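Probable Zn binding protein (Lactobacillus acidophilus, PDB 3Q69) is of uncertain function, but as a mucus-binding-type domain of a putative mucus binding protein it probably takes part in adhesion to host mucus. Local coordinates at residues L63-I68 / E98-S103. Residues are numbered along the deposited sequence; the frame is centred on the assembly and turned at random.
Sequences LPSPVI and ETVIYS
The phenol oxygen of Y102 donates a hydrogen bond to the carbonyl oxygen of P66, with 2.8 Å between Y102 OH and P66 O. The hydroxyl lies in the plane of the carbonyl and meets a lone pair, the C=O...donor angle being 128°, while P66 O itself sits near the plane of the ring, at its edge beside CE1. The pyrrolidine ring of P66 crosses the tyrosine side chain at about a right angle and brings its CD to 3.2 Å from Y102 OH; the same proline thus supplies the acceptor and a close carbon contact to the hydroxyl. Over one face of the ring stands I68, whose CD1 lies 4.1 Å from the ring centroid and only 6° off the normal, a CH-pi contact. The I68 side chain is extended, CD1 anti to CA (chi2 -176°), which carries its end methyl over the ring. An alanine in place of Y102 would probably leave P66 O without this donor and open a gap beneath the I68 methyl. Earlier along both segments, S65 and V100 meet more lightly: S65 OG rests 3.7 Å from V100 CG1 and 3.9 Å from V100 CG2, lying against both methyls, while its own hydrogen bond goes to the backbone oxygen of K75. With their CA atoms 7.7 Å apart, S65 and V100 are linked through side chains rather than as paired strands. Within this Muc B2-like domain the contact thus pins the loop after strand 55-64, part of the two-stranded sheet with 77-86, to strand 96-104 of the mixed sheet; A73 of edge strand 71-73 touches S65, V100 and Y102, and A25 of the short strand 24-25 packs on I68 and Y102.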
loop_
_atom_site.group_PDB
_atom_site.type_symbol
_atom_site.label_atom_id
_atom_site.label_comp_id
_atom_site.label_asym_id
_atom_site.label_seq_id
_atom_site.Cartn_x
_atom_site.Cartn_y
_atom_site.Cartn_z
ATOM N N LEU A 63 3.942 8.317 8.760
ATOM C CA LEU A 63 2.660 8.708 9.329
ATOM C C LEU A 63 2.779 8.867 10.844
ATOM O O LEU A 63 2.719 7.887 11.593
ATOM C CB LEU A 63 1.608 7.642 9.009
ATOM C CG LEU A 63 0.166 7.978 9.386
ATOM C CD1 LEU A 63 -0.344 9.076 8.456
ATOM C CD2 LEU A 63 -0.697 6.728 9.276
ATOM N N PRO A 64 2.978 10.105 11.317
ATOM C CA PRO A 64 3.098 10.340 12.758
ATOM C C PRO A 64 1.814 9.900 13.464
ATOM O O PRO A 64 0.712 10.221 13.031
ATOM C CB PRO A 64 3.313 11.850 12.842
ATOM C CG PRO A 64 3.966 12.185 11.558
ATOM C CD PRO A 64 3.169 11.355 10.570
ATOM N N SER A 65 1.956 9.165 14.558
ATOM C CA SER A 65 0.785 8.696 15.297
ATOM C C SER A 65 0.105 9.838 16.060
ATOM O O SER A 65 0.775 10.733 16.594
ATOM C CB SER A 65 1.203 7.610 16.283
ATOM O OG SER A 65 1.577 6.426 15.612
ATOM N N PRO A 66 -1.233 9.829 16.110
ATOM C CA PRO A 66 -1.942 10.891 16.827
ATOM C C PRO A 66 -1.509 10.939 18.281
ATOM O O PRO A 66 -1.353 9.904 18.923
ATOM C CB PRO A 66 -3.408 10.490 16.686
ATOM C CG PRO A 66 -3.427 9.772 15.368
ATOM C CD PRO A 66 -2.183 8.913 15.459
ATOM N N VAL A 67 -1.301 12.143 18.795
ATOM C CA VAL A 67 -0.912 12.306 20.191
ATOM C C VAL A 67 -2.178 12.374 21.028
ATOM O O VAL A 67 -3.060 13.192 20.768
ATOM C CB VAL A 67 -0.100 13.593 20.413
ATOM C CG1 VAL A 67 0.253 13.734 21.884
ATOM C CG2 VAL A 67 1.165 13.550 19.563
ATOM N N ILE A 68 -2.272 11.492 22.018
ATOM C CA ILE A 68 -3.431 11.435 22.900
ATOM C C ILE A 68 -2.981 11.726 24.326
ATOM O O ILE A 68 -2.155 11.001 24.895
ATOM C CB ILE A 68 -4.105 10.049 22.837
ATOM C CG1 ILE A 68 -4.800 9.879 21.482
ATOM C CG2 ILE A 68 -5.105 9.904 23.974
ATOM C CD1 ILE A 68 -5.582 8.584 21.332
ATOM N N GLU A 98 -1.379 -2.481 10.246
ATOM C CA GLU A 98 -0.856 -2.655 11.586
ATOM C C GLU A 98 -1.637 -1.835 12.603
ATOM O O GLU A 98 -2.466 -0.983 12.258
ATOM C CB GLU A 98 0.652 -2.336 11.642
ATOM C CG GLU A 98 1.130 -0.992 11.068
ATOM C CD GLU A 98 2.646 -0.811 11.218
ATOM O OE1 GLU A 98 3.162 -0.764 12.368
ATOM O OE2 GLU A 98 3.333 -0.718 10.178
ATOM N N THR A 99 -1.388 -2.110 13.871
ATOM C CA THR A 99 -2.072 -1.394 14.917
ATOM C C THR A 99 -1.072 -0.705 15.824
ATOM O O THR A 99 -0.032 -1.262 16.160
ATOM C CB THR A 99 -2.922 -2.363 15.754
ATOM O OG1 THR A 99 -3.799 -3.104 14.891
ATOM C CG2 THR A 99 -3.741 -1.605 16.783
ATOM N N VAL A 100 -1.408 0.518 16.208
ATOM C CA VAL A 100 -0.598 1.297 17.116
ATOM C C VAL A 100 -1.343 1.220 18.443
ATOM O O VAL A 100 -2.539 1.510 18.494
ATOM C CB VAL A 100 -0.498 2.758 16.642
ATOM C CG1 VAL A 100 0.395 3.567 17.597
ATOM C CG2 VAL A 100 0.083 2.796 15.222
ATOM N N ILE A 101 -0.645 0.851 19.516
ATOM C CA ILE A 101 -1.282 0.726 20.827
ATOM C C ILE A 101 -0.907 1.857 21.793
ATOM O O ILE A 101 0.263 2.224 21.933
ATOM C CB ILE A 101 -0.926 -0.646 21.463
ATOM C CG1 ILE A 101 -1.524 -1.767 20.613
ATOM C CG2 ILE A 101 -1.428 -0.732 22.898
ATOM C CD1 ILE A 101 -3.052 -1.718 20.523
ATOM N N TYR A 102 -1.910 2.398 22.477
ATOM C CA TYR A 102 -1.673 3.485 23.426
ATOM C C TYR A 102 -1.702 2.986 24.868
ATOM O O TYR A 102 -2.657 2.344 25.289
ATOM C CB TYR A 102 -2.713 4.595 23.235
ATOM C CG TYR A 102 -2.592 5.328 21.916
ATOM C CD1 TYR A 102 -1.722 6.408 21.779
ATOM C CD2 TYR A 102 -3.334 4.929 20.797
ATOM C CE1 TYR A 102 -1.588 7.079 20.559
ATOM C CE2 TYR A 102 -3.210 5.586 19.591
ATOM C CZ TYR A 102 -2.333 6.661 19.470
ATOM O OH TYR A 102 -2.188 7.296 18.248
ATOM N N SER A 103 -0.633 3.267 25.605
ATOM C CA SER A 103 -0.521 2.875 27.003
ATOM C C SER A 103 -0.513 4.110 27.910
ATOM O O SER A 103 0.287 5.030 27.700
ATOM C CB SER A 103 0.777 2.102 27.224
ATOM O OG SER A 103 0.768 0.853 26.559
#